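Local coordinates for Non-structural protein 2 (Human rotavirus C, PDB 2GU0), which probably supports viral genome replication and packaging as an octameric RNA-binding NTPase and RNA triphosphatase that forms viroplasms together with NSP5, at residues Glu183-Ile188 against His222-Leu227. Residues are numbered along the deposited sequence; the frame is centred on the assembly and turned at random.
Sequences EYKITI and HWRLVL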
ATOM      1  N   GLU A 183      19.906   4.096  30.798  1.00 43.87           N
ATOM      2  CA  GLU A 183      20.376   5.254  31.541  1.00 42.36           C
ATOM      3  C   GLU A 183      19.491   6.484  31.404  1.00 40.77           C
ATOM      4  O   GLU A 183      18.653   6.559  30.518  1.00 41.89           O
ATOM      5  CB  GLU A 183      21.776   5.641  31.067  1.00 43.49           C
ATOM      6  CG  GLU A 183      22.755   4.499  30.958  1.00 45.84           C
ATOM      7  CD  GLU A 183      24.087   4.948  30.395  1.00 46.98           C
ATOM      8  OE1 GLU A 183      24.111   5.362  29.225  1.00 49.93           O
ATOM      9  OE2 GLU A 183      25.108   4.900  31.110  1.00 47.32           O
ATOM     10  N   TYR A 184      19.699   7.440  32.303  1.00 39.04           N
ATOM     11  CA  TYR A 184      19.002   8.721  32.288  1.00 36.82           C
ATOM     12  C   TYR A 184      20.069   9.748  32.628  1.00 36.29           C
ATOM     13  O   TYR A 184      21.138   9.392  33.132  1.00 36.82           O
ATOM     14  CB  TYR A 184      17.900   8.792  33.343  1.00 35.79           C
ATOM     15  CG  TYR A 184      16.815   7.770  33.171  1.00 34.85           C
ATOM     16  CD1 TYR A 184      17.029   6.447  33.543  1.00 36.92           C
ATOM     17  CD2 TYR A 184      15.572   8.118  32.649  1.00 31.52           C
ATOM     18  CE1 TYR A 184      16.030   5.492  33.409  1.00 36.32           C
ATOM     19  CE2 TYR A 184      14.568   7.173  32.511  1.00 31.69           C
ATOM     20  CZ  TYR A 184      14.808   5.861  32.894  1.00 33.53           C
ATOM     21  OH  TYR A 184      13.843   4.897  32.784  1.00 33.68           O
ATOM     22  N   LYS A 185      19.795  11.017  32.358  1.00 35.10           N
ATOM     23  CA  LYS A 185      20.768  12.054  32.670  1.00 33.43           C
ATOM     24  C   LYS A 185      20.157  13.217  33.452  1.00 33.65           C
ATOM     25  O   LYS A 185      19.092  13.729  33.104  1.00 35.34           O
ATOM     26  CB  LYS A 185      21.419  12.580  31.389  1.00 31.22           C
ATOM     27  CG  LYS A 185      22.581  13.529  31.655  1.00 30.40           C
ATOM     28  CD  LYS A 185      23.216  14.085  30.382  1.00 28.50           C
ATOM     29  CE  LYS A 185      23.999  13.036  29.625  1.00 26.68           C
ATOM     30  NZ  LYS A 185      24.714  13.635  28.469  1.00 26.85           N
ATOM     31  N   ILE A 186      20.846  13.619  34.516  1.00 32.73           N
ATOM     32  CA  ILE A 186      20.427  14.729  35.366  1.00 30.43           C
ATOM     33  C   ILE A 186      21.292  15.930  35.017  1.00 29.64           C
ATOM     34  O   ILE A 186      22.509  15.841  35.045  1.00 30.10           O
ATOM     35  CB  ILE A 186      20.685  14.410  36.834  1.00 31.40           C
ATOM     36  CG1 ILE A 186      20.049  13.076  37.205  1.00 31.36           C
ATOM     37  CG2 ILE A 186      20.153  15.516  37.704  1.00 31.55           C
ATOM     38  CD1 ILE A 186      20.419  12.634  38.600  1.00 30.03           C
ATOM     39  N   THR A 187      20.685  17.057  34.689  1.00 29.08           N
ATOM     40  CA  THR A 187      21.474  18.243  34.364  1.00 28.70           C
ATOM     41  C   THR A 187      20.843  19.416  35.071  1.00 29.17           C
ATOM     42  O   THR A 187      19.631  19.462  35.183  1.00 31.39           O
ATOM     43  CB  THR A 187      21.483  18.534  32.838  1.00 27.58           C
ATOM     44  OG1 THR A 187      20.154  18.821  32.394  1.00 25.40           O
ATOM     45  CG2 THR A 187      22.001  17.348  32.071  1.00 25.14           C
ATOM     46  N   ILE A 188      21.647  20.352  35.566  1.00 31.37           N
ATOM     47  CA  ILE A 188      21.092  21.533  36.239  1.00 32.90           C
ATOM     48  C   ILE A 188      20.610  22.520  35.179  1.00 34.34           C
ATOM     49  O   ILE A 188      21.183  22.605  34.089  1.00 35.33           O
ATOM     50  CB  ILE A 188      22.135  22.236  37.140  1.00 32.85           C
ATOM     51  CG1 ILE A 188      23.420  22.501  36.348  1.00 33.37           C
ATOM     52  CG2 ILE A 188      22.398  21.402  38.378  1.00 32.47           C
ATOM     53  CD1 ILE A 188      24.577  23.005  37.190  1.00 33.90           C
ATOM     54  N   HIS A 222      27.111  17.383  35.761  1.00 44.74           N
ATOM     55  CA  HIS A 222      25.927  16.740  35.212  1.00 42.37           C
ATOM     56  C   HIS A 222      26.042  15.295  35.679  1.00 40.59           C
ATOM     57  O   HIS A 222      27.137  14.821  35.975  1.00 40.36           O
ATOM     58  CB  HIS A 222      25.849  16.877  33.675  1.00 41.88           C
ATOM     59  CG  HIS A 222      26.731  15.939  32.912  1.00 41.96           C
ATOM     60  ND1 HIS A 222      27.843  16.364  32.218  1.00 41.17           N
ATOM     61  CD2 HIS A 222      26.632  14.606  32.683  1.00 42.32           C
ATOM     62  CE1 HIS A 222      28.388  15.335  31.591  1.00 42.11           C
ATOM     63  NE2 HIS A 222      27.672  14.256  31.854  1.00 41.37           N
ATOM     64  N   TRP A 223      24.923  14.592  35.764  1.00 39.38           N
ATOM     65  CA  TRP A 223      24.954  13.234  36.293  1.00 37.23           C
ATOM     66  C   TRP A 223      24.238  12.164  35.490  1.00 36.54           C
ATOM     67  O   TRP A 223      23.279  12.428  34.768  1.00 36.07           O
ATOM     68  CB  TRP A 223      24.405  13.268  37.721  1.00 35.94           C
ATOM     69  CG  TRP A 223      25.084  14.300  38.547  1.00 35.22           C
ATOM     70  CD1 TRP A 223      26.187  14.128  39.318  1.00 35.89           C
ATOM     71  CD2 TRP A 223      24.784  15.696  38.585  1.00 35.12           C
ATOM     72  NE1 TRP A 223      26.602  15.328  39.831  1.00 35.41           N
ATOM     73  CE2 TRP A 223      25.758  16.311  39.396  1.00 35.54           C
ATOM     74  CE3 TRP A 223      23.789  16.491  38.002  1.00 37.46           C
ATOM     75  CZ2 TRP A 223      25.773  17.688  39.644  1.00 37.70           C
ATOM     76  CZ3 TRP A 223      23.800  17.866  38.246  1.00 39.79           C
ATOM     77  CH2 TRP A 223      24.792  18.451  39.062  1.00 38.54           C
ATOM     78  N   ARG A 224      24.713  10.935  35.634  1.00 36.36           N
ATOM     79  CA  ARG A 224      24.116   9.816  34.930  1.00 36.94           C
ATOM     80  C   ARG A 224      23.529   8.790  35.908  1.00 35.47           C
ATOM     81  O   ARG A 224      24.208   8.322  36.815  1.00 35.55           O
ATOM     82  CB  ARG A 224      25.167   9.160  34.018  1.00 37.04           C
ATOM     83  CG  ARG A 224      24.582   8.178  33.006  1.00 40.29           C
ATOM     84  CD  ARG A 224      25.586   7.783  31.930  1.00 39.68           C
ATOM     85  NE  ARG A 224      25.901   8.900  31.047  1.00 42.40           N
ATOM     86  CZ  ARG A 224      25.709   8.901  29.726  1.00 42.86           C
ATOM     87  NH1 ARG A 224      25.192   7.835  29.117  1.00 37.71           N
ATOM     88  NH2 ARG A 224      26.053   9.970  29.011  1.00 42.85           N
ATOM     89  N   LEU A 225      22.249   8.479  35.733  1.00 34.91           N
ATOM     90  CA  LEU A 225      21.573   7.482  36.557  1.00 34.82           C
ATOM     91  C   LEU A 225      21.891   6.147  35.896  1.00 34.59           C
ATOM     92  O   LEU A 225      21.464   5.903  34.767  1.00 34.80           O
ATOM     93  CB  LEU A 225      20.056   7.710  36.559  1.00 33.01           C
ATOM     94  CG  LEU A 225      19.570   8.898  37.390  1.00 31.85           C
ATOM     95  CD1 LEU A 225      18.110   9.149  37.131  1.00 32.25           C
ATOM     96  CD2 LEU A 225      19.802   8.619  38.860  1.00 32.03           C
ATOM     97  N   VAL A 226      22.648   5.297  36.586  1.00 32.81           N
ATOM     98  CA  VAL A 226      23.028   4.005  36.034  1.00 32.57           C
ATOM     99  C   VAL A 226      22.521   2.862  36.891  1.00 32.62           C
ATOM    100  O   VAL A 226      22.213   3.053  38.066  1.00 32.98           O
ATOM    101  CB  VAL A 226      24.558   3.899  35.894  1.00 33.90           C
ATOM    102  CG1 VAL A 226      25.058   4.997  34.978  1.00 33.72           C
ATOM    103  CG2 VAL A 226      25.232   4.018  37.256  1.00 34.95           C
ATOM    104  N   LEU A 227      22.415   1.676  36.302  1.00 32.28           N
ATOM    105  CA  LEU A 227      21.938   0.510  37.038  1.00 33.50           C
ATOM    106  C   LEU A 227      22.975   0.076  38.062  1.00 36.02           C
ATOM    107  O   LEU A 227      24.176   0.108  37.780  1.00 34.51           O
ATOM    108  CB  LEU A 227      21.658  -0.660  36.086  1.00 31.65           C
ATOM    109  CG  LEU A 227      20.250  -0.934  35.535  1.00 27.80           C
ATOM    110  CD1 LEU A 227      19.279   0.107  36.031  1.00 26.39           C
ATOM    111  CD2 LEU A 227      20.299  -0.969  34.020  1.00 26.40           C
TER
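Ile186 and Trp223 are a hydrogen-bonded pair between the antiparallel strands 183-188 and 222-227, with Ile186 N to Trp223 O at 2.7 Å and Trp223 N to Ile186 O at 2.8 Å, the latter nearly straight (175°). Tyr184 and Leu225 pair likewise: Leu225 N bonds Tyr184 O at 3.0 Å, whereas the bond from Tyr184 N to Leu225 O is weak. These strands are neighbours in the antiparallel sheet of the HIT-like C-terminal domain.

On the Trp223 face the contact is apolar. Ile186 crosses Trp223 at about a right angle, CG2 lying 3.8 Å from CE3, while Ile188 CG2 meets the indole at its edge. Ile186 CD1 reaches Leu225 CG, and Phe261 adds an edge-to-face ring contact to Trp223.

The other face is polar. Arg224 runs extended to CD, then bends at NE (chi3 -68°); its NH1 makes a salt bridge with Glu183 OE1 at 2.7 Å, in the guanidinium plane but above the carboxylate plane. Arg224 NH2 and Lys185 NZ, like charges, come within 3.9 Å; Lys185 forms salt bridges with Glu147 and Glu153.

Lys185, a predicted ATP ligand like Arg224, thus adjoins both Arg224 and the predicted catalytic His222; nearby carboxylates probably offset the cations' repulsion.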